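Local coordinates for NAD-dependent epimerase/dehydratase domain-containing protein (Ruegeria pomeroyi DSS-3, PDB 3IUS) that is of unknown function but, as a member of the NAD-dependent epimerase/dehydratase family, probably binds NAD or a related dinucleotide in a Rossmann-type domain, at residues A[103-107]-A[149-153]; A[175-180]-A[248-254]. All blocks are in the same frame, centred on the assembly; numbering follows the deposited sequence.

Interaction 1 of 2, residues A[103-107]-A[149-153]; sequences TTAVY and FRLAG
R150 and Y107 meet through a single polar bond: NH1 of R150 donates to OH of Y107 at 2.9 Å, with an N-H...O angle of 155°. The hydroxyl lies 1° from the guanidinium plane, so the N-H is met at the group's edge, while the tyrosine ring stands nearly upright to that plane at 82°. An extended arginine chain from CG to NE carries the group past the turn. On the way CD of R150 passes 3.7 Å from CG2 of V106, and the same methyl sits over the centre of the Y107 ring, on one face, 4.0 Å above its plane. Closer to the backbone, CB of R150 rests 3.5 Å from O of T103. T103 ends strand 97-103 and R150 lies on 146-155, parallel neighbours in the sheet of a Rossmann-type fold; V106 and Y107 follow in the loop. T103 bridges to L151. There the pairing thins to a weak bond from N of T104 to O of L151 (3.3 Å) and a CA-H...O contact from T103 to the same oxygen. Beyond the bridge the chain turns away in an ST turn, N of A105 donating to OG1 of T103 at 3.2 Å. Farther out, E135 of helix 126-140 forms a salt bridge with NH2 of R150, and N206 of strand 204-207 hydrogen-bonds OH of Y107.

Interaction 2 of 2, residues A[175-180]-A[248-254]; sequences KPGQVF and FYSENKR
NE2 of Q178 donates to two backbone carbonyls, one in each segment. Its bond to O of E251 is nearly straight (175°) at 3.1 Å and lies in the amide plane; the other, to O of V179 at 3.2 Å, approaches from above that carbonyl's plane. With CG anti to the backbone N (chi1 -175°), the bend at chi2 swings the amide toward O of V179 and the facing loop, bringing both oxygens within reach. Replacing it with a leucine would probably leave the E251 carbonyl without this donor and remove a polar tie between the loops. N252 ties the loops with both ends of its amide, its side chain running opposite to that of Q178: OD1 accepts from N of V179 at 3.0 Å, and ND2 donates weakly to O of G177. Loop 175-180, between strands 172-174 and 182-184, here meets loop 248-254, which joins helix 243-247 to strand 254-255; a type II beta turn, K175 to Q178, shapes the first. From the turn's first residue, NZ of K175 reaches O of Y249 at 2.8 Å, almost in line with C=O. The F180 edge points at the Y249 face, planes at 63°, with CZ of F180 4.0 Å above the ring centre. CG2 of V179 lies over the R254 guanidinium, whose NH2 is linked by water 1 to O of G177; G112 accepts from its NH1.

Overall arrangement
The two contacts follow one another along the chain, interaction 1 closing before interaction 2 opens, and their centres lie 14 Å apart. Interaction 1 is buried, its centre about 7 Å from the centre of the chain, at the end of strand 97-103 in the parallel sheet; interaction 2 lies near the surface, its centre about 18 Å from the centre of the chain, between two loops. They meet directly where K253 extends its side chain toward the turn after T103: its NZ makes a weak hydrogen bond to O of T104 at 3.3 Å. Residues of the loop beyond Y107 add a second route, since H110 donates to O of Y107 and also pairs through its backbone with N252.

Interaction 1 of 2, residues A[103-107]-A[149-153]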
loop_
_atom_site.group_PDB
_atom_site.type_symbol
_atom_site.label_atom_id
_atom_site.label_comp_id
_atom_site.label_asym_id
_atom_site.label_seq_id
_atom_site.Cartn_x
_atom_site.Cartn_y
_atom_site.Cartn_z
ATOM N N THR A 103 -1.690 -4.714 -4.296
ATOM C CA THR A 103 -2.889 -3.902 -4.102
ATOM C C THR A 103 -4.142 -4.766 -4.178
ATOM O O THR A 103 -4.075 -5.944 -4.540
ATOM C CB THR A 103 -3.016 -2.779 -5.157
ATOM O OG1 THR A 103 -3.353 -3.356 -6.423
ATOM C CG2 THR A 103 -1.719 -1.982 -5.281
ATOM N N THR A 104 -5.285 -4.176 -3.842
ATOM C CA THR A 104 -6.549 -4.902 -3.889
ATOM C C THR A 104 -7.139 -4.938 -5.292
ATOM O O THR A 104 -8.215 -5.505 -5.497
ATOM C CB THR A 104 -7.589 -4.314 -2.922
ATOM O OG1 THR A 104 -7.822 -2.937 -3.251
ATOM C CG2 THR A 104 -7.115 -4.426 -1.479
ATOM N N ALA A 105 -6.446 -4.335 -6.256
ATOM C CA ALA A 105 -6.955 -4.303 -7.627
ATOM C C ALA A 105 -6.897 -5.686 -8.258
ATOM O O ALA A 105 -7.541 -5.945 -9.272
ATOM C CB ALA A 105 -6.199 -3.286 -8.477
ATOM N N VAL A 106 -6.139 -6.583 -7.636
ATOM C CA VAL A 106 -6.029 -7.944 -8.142
ATOM C C VAL A 106 -7.367 -8.688 -8.165
ATOM O O VAL A 106 -7.557 -9.603 -8.971
ATOM C CB VAL A 106 -5.034 -8.764 -7.316
ATOM C CG1 VAL A 106 -3.643 -8.138 -7.385
ATOM C CG2 VAL A 106 -5.504 -8.872 -5.882
ATOM N N TYR A 107 -8.278 -8.312 -7.273
ATOM C CA TYR A 107 -9.553 -9.008 -7.146
ATOM C C TYR A 107 -10.522 -8.722 -8.288
ATOM O O TYR A 107 -11.309 -9.586 -8.676
ATOM C CB TYR A 107 -10.210 -8.702 -5.795
ATOM C CG TYR A 107 -9.429 -9.235 -4.617
ATOM C CD1 TYR A 107 -9.248 -10.602 -4.448
ATOM C CD2 TYR A 107 -8.865 -8.374 -3.684
ATOM C CE1 TYR A 107 -8.529 -11.092 -3.382
ATOM C CE2 TYR A 107 -8.154 -8.850 -2.614
ATOM C CZ TYR A 107 -7.979 -10.218 -2.470
ATOM O OH TYR A 107 -7.268 -10.693 -1.401
ATOM N N PHE A 149 1.286 -8.407 0.513
ATOM C CA PHE A 149 0.387 -7.511 1.214
ATOM C C PHE A 149 -0.403 -6.724 0.198
ATOM O O PHE A 149 0.151 -5.886 -0.503
ATOM C CB PHE A 149 1.178 -6.565 2.127
ATOM C CG PHE A 149 1.998 -7.276 3.163
ATOM C CD1 PHE A 149 1.457 -7.580 4.402
ATOM C CD2 PHE A 149 3.305 -7.656 2.889
ATOM C CE1 PHE A 149 2.205 -8.250 5.353
ATOM C CE2 PHE A 149 4.059 -8.320 3.838
ATOM C CZ PHE A 149 3.506 -8.613 5.071
ATOM N N ARG A 150 -1.695 -7.021 0.104
ATOM C CA ARG A 150 -2.567 -6.326 -0.825
ATOM C C ARG A 150 -3.124 -5.086 -0.147
ATOM O O ARG A 150 -4.037 -5.154 0.677
ATOM C CB ARG A 150 -3.664 -7.265 -1.346
ATOM C CG ARG A 150 -3.068 -8.545 -1.960
ATOM C CD ARG A 150 -4.115 -9.518 -2.504
ATOM N NE ARG A 150 -3.467 -10.609 -3.236
ATOM C CZ ARG A 150 -4.008 -11.807 -3.447
ATOM N NH1 ARG A 150 -5.219 -12.083 -2.973
ATOM N NH2 ARG A 150 -3.335 -12.731 -4.126
ATOM N N LEU A 151 -2.538 -3.949 -0.502
ATOM C CA LEU A 151 -2.826 -2.684 0.159
ATOM C C LEU A 151 -4.050 -2.020 -0.442
ATOM O O LEU A 151 -4.227 -2.007 -1.657
ATOM C CB LEU A 151 -1.620 -1.745 0.056
ATOM C CG LEU A 151 -0.271 -2.243 0.572
ATOM C CD1 LEU A 151 0.817 -1.187 0.361
ATOM C CD2 LEU A 151 -0.363 -2.628 2.039
ATOM N N ALA A 152 -4.902 -1.483 0.420
ATOM C CA ALA A 152 -6.008 -0.658 -0.028
ATOM C C ALA A 152 -5.474 0.737 -0.351
ATOM O O ALA A 152 -4.260 0.964 -0.358
ATOM C CB ALA A 152 -7.093 -0.604 1.044
ATOM N N GLY A 153 -6.375 1.670 -0.638
ATOM C CA GLY A 153 -5.987 3.048 -0.893
ATOM C C GLY A 153 -5.353 3.681 0.333
ATOM O O GLY A 153 -5.963 3.737 1.404
#

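Interaction 2 of 2, residues A[175-180]-A[248-254]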
loop_
_atom_site.group_PDB
_atom_site.type_symbol
_atom_site.label_atom_id
_atom_site.label_comp_id
_atom_site.label_asym_id
_atom_site.label_seq_id
_atom_site.Cartn_x
_atom_site.Cartn_y
_atom_site.Cartn_z
ATOM N N LYS A 175 -21.110 7.190 -8.003
ATOM C CA LYS A 175 -21.408 5.955 -8.714
ATOM C C LYS A 175 -22.240 5.092 -7.776
ATOM O O LYS A 175 -21.786 4.764 -6.677
ATOM C CB LYS A 175 -20.118 5.210 -9.065
ATOM C CG LYS A 175 -20.336 3.833 -9.680
ATOM C CD LYS A 175 -20.517 3.919 -11.180
ATOM C CE LYS A 175 -20.811 2.560 -11.792
ATOM N NZ LYS A 175 -19.735 1.570 -11.550
ATOM N N PRO A 176 -23.457 4.720 -8.201
ATOM C CA PRO A 176 -24.376 4.001 -7.317
ATOM C C PRO A 176 -23.738 2.724 -6.788
ATOM O O PRO A 176 -23.193 1.948 -7.574
ATOM C CB PRO A 176 -25.550 3.652 -8.240
ATOM C CG PRO A 176 -25.472 4.636 -9.344
ATOM C CD PRO A 176 -24.011 4.879 -9.556
ATOM N N GLY A 177 -23.793 2.542 -5.473
ATOM C CA GLY A 177 -23.282 1.341 -4.832
ATOM C C GLY A 177 -21.780 1.316 -4.636
ATOM O O GLY A 177 -21.268 0.446 -3.938
ATOM N N GLN A 178 -21.070 2.257 -5.252
ATOM C CA GLN A 178 -19.606 2.248 -5.216
ATOM C C GLN A 178 -19.024 2.481 -3.824
ATOM O O GLN A 178 -19.402 3.406 -3.128
ATOM C CB GLN A 178 -19.027 3.284 -6.179
ATOM C CG GLN A 178 -17.513 3.237 -6.274
ATOM C CD GLN A 178 -17.027 2.085 -7.124
ATOM O OE1 GLN A 178 -17.508 1.876 -8.232
ATOM N NE2 GLN A 178 -16.073 1.328 -6.607
ATOM N N VAL A 179 -18.101 1.619 -3.424
ATOM C CA VAL A 179 -17.319 1.876 -2.231
ATOM C C VAL A 179 -15.844 1.669 -2.568
ATOM O O VAL A 179 -15.513 0.930 -3.504
ATOM C CB VAL A 179 -17.726 0.942 -1.082
ATOM C CG1 VAL A 179 -19.182 1.160 -0.699
ATOM C CG2 VAL A 179 -17.493 -0.507 -1.480
ATOM N N PHE A 180 -14.964 2.327 -1.817
ATOM C CA PHE A 180 -13.527 2.099 -1.948
ATOM C C PHE A 180 -12.916 1.622 -0.633
ATOM O O PHE A 180 -13.396 1.957 0.446
ATOM C CB PHE A 180 -12.804 3.361 -2.419
ATOM C CG PHE A 180 -13.080 3.720 -3.846
ATOM C CD1 PHE A 180 -13.123 2.743 -4.825
ATOM C CD2 PHE A 180 -13.265 5.040 -4.214
ATOM C CE1 PHE A 180 -13.365 3.075 -6.147
ATOM C CE2 PHE A 180 -13.508 5.380 -5.533
ATOM C CZ PHE A 180 -13.563 4.395 -6.499
ATOM N N PHE A 248 -11.292 3.530 -12.156
ATOM C CA PHE A 248 -11.376 3.300 -10.715
ATOM C C PHE A 248 -12.806 3.043 -10.256
ATOM O O PHE A 248 -13.033 2.499 -9.174
ATOM C CB PHE A 248 -10.767 4.467 -9.939
ATOM C CG PHE A 248 -9.285 4.601 -10.118
ATOM C CD1 PHE A 248 -8.443 3.535 -9.834
ATOM C CD2 PHE A 248 -8.731 5.787 -10.566
ATOM C CE1 PHE A 248 -7.076 3.649 -9.997
ATOM C CE2 PHE A 248 -7.363 5.909 -10.730
ATOM C CZ PHE A 248 -6.535 4.838 -10.444
ATOM N N TYR A 249 -13.764 3.433 -11.087
ATOM C CA TYR A 249 -15.172 3.237 -10.782
ATOM C C TYR A 249 -15.744 2.064 -11.569
ATOM O O TYR A 249 -16.961 1.926 -11.692
ATOM C CB TYR A 249 -15.962 4.514 -11.089
ATOM C CG TYR A 249 -15.720 5.642 -10.111
ATOM C CD1 TYR A 249 -16.537 5.813 -8.998
ATOM C CD2 TYR A 249 -14.674 6.537 -10.297
ATOM C CE1 TYR A 249 -16.319 6.843 -8.100
ATOM C CE2 TYR A 249 -14.449 7.573 -9.403
ATOM C CZ TYR A 249 -15.272 7.719 -8.306
ATOM O OH TYR A 249 -15.051 8.746 -7.418
ATOM N N SER A 250 -14.865 1.218 -12.098
ATOM C CA SER A 250 -15.295 0.097 -12.930
ATOM C C SER A 250 -15.236 -1.227 -12.177
ATOM O O SER A 250 -15.608 -2.263 -12.713
ATOM C CB SER A 250 -14.438 -0.001 -14.194
ATOM O OG SER A 250 -13.109 -0.380 -13.875
ATOM N N GLU A 251 -14.761 -1.183 -10.939
ATOM C CA GLU A 251 -14.680 -2.377 -10.108
ATOM C C GLU A 251 -15.185 -2.042 -8.717
ATOM O O GLU A 251 -14.803 -1.028 -8.143
ATOM C CB GLU A 251 -13.237 -2.872 -10.003
ATOM C CG GLU A 251 -12.649 -3.392 -11.295
ATOM C CD GLU A 251 -11.240 -3.922 -11.115
ATOM O OE1 GLU A 251 -10.517 -3.414 -10.231
ATOM O OE2 GLU A 251 -10.854 -4.848 -11.859
ATOM N N ASN A 252 -16.026 -2.907 -8.166
ATOM C CA ASN A 252 -16.551 -2.682 -6.830
ATOM C C ASN A 252 -16.497 -3.958 -6.001
ATOM O O ASN A 252 -17.041 -4.972 -6.407
ATOM C CB ASN A 252 -17.984 -2.166 -6.913
ATOM C CG ASN A 252 -18.466 -1.582 -5.608
ATOM O OD1 ASN A 252 -17.709 -0.927 -4.889
ATOM N ND2 ASN A 252 -19.725 -1.828 -5.285
ATOM N N LYS A 253 -15.842 -3.894 -4.845
ATOM C CA LYS A 253 -15.808 -5.020 -3.919
ATOM C C LYS A 253 -15.622 -4.541 -2.476
ATOM O O LYS A 253 -15.357 -3.366 -2.235
ATOM C CB LYS A 253 -14.694 -5.994 -4.302
ATOM C CG LYS A 253 -13.288 -5.535 -3.933
ATOM C CD LYS A 253 -12.646 -4.706 -5.020
ATOM C CE LYS A 253 -11.223 -4.313 -4.644
ATOM N NZ LYS A 253 -10.670 -3.314 -5.596
ATOM N N ARG A 254 -15.766 -5.456 -1.522
ATOM C CA ARG A 254 -15.496 -5.157 -0.126
ATOM C C ARG A 254 -14.486 -6.196 0.309
ATOM O O ARG A 254 -14.642 -7.368 -0.014
ATOM C CB ARG A 254 -16.778 -5.251 0.710
ATOM C CG ARG A 254 -17.735 -4.075 0.497
ATOM C CD ARG A 254 -19.021 -4.288 1.281
ATOM N NE ARG A 254 -19.857 -3.087 1.308
ATOM C CZ ARG A 254 -20.660 -2.732 0.319
ATOM N NH1 ARG A 254 -20.723 -3.473 -0.778
ATOM N NH2 ARG A 254 -21.397 -1.633 0.423
HETATM O O HOH W 1 -22.772 -0.531 -1.948
HETATM O O HOH W 2 -14.414 -1.310 -4.398
#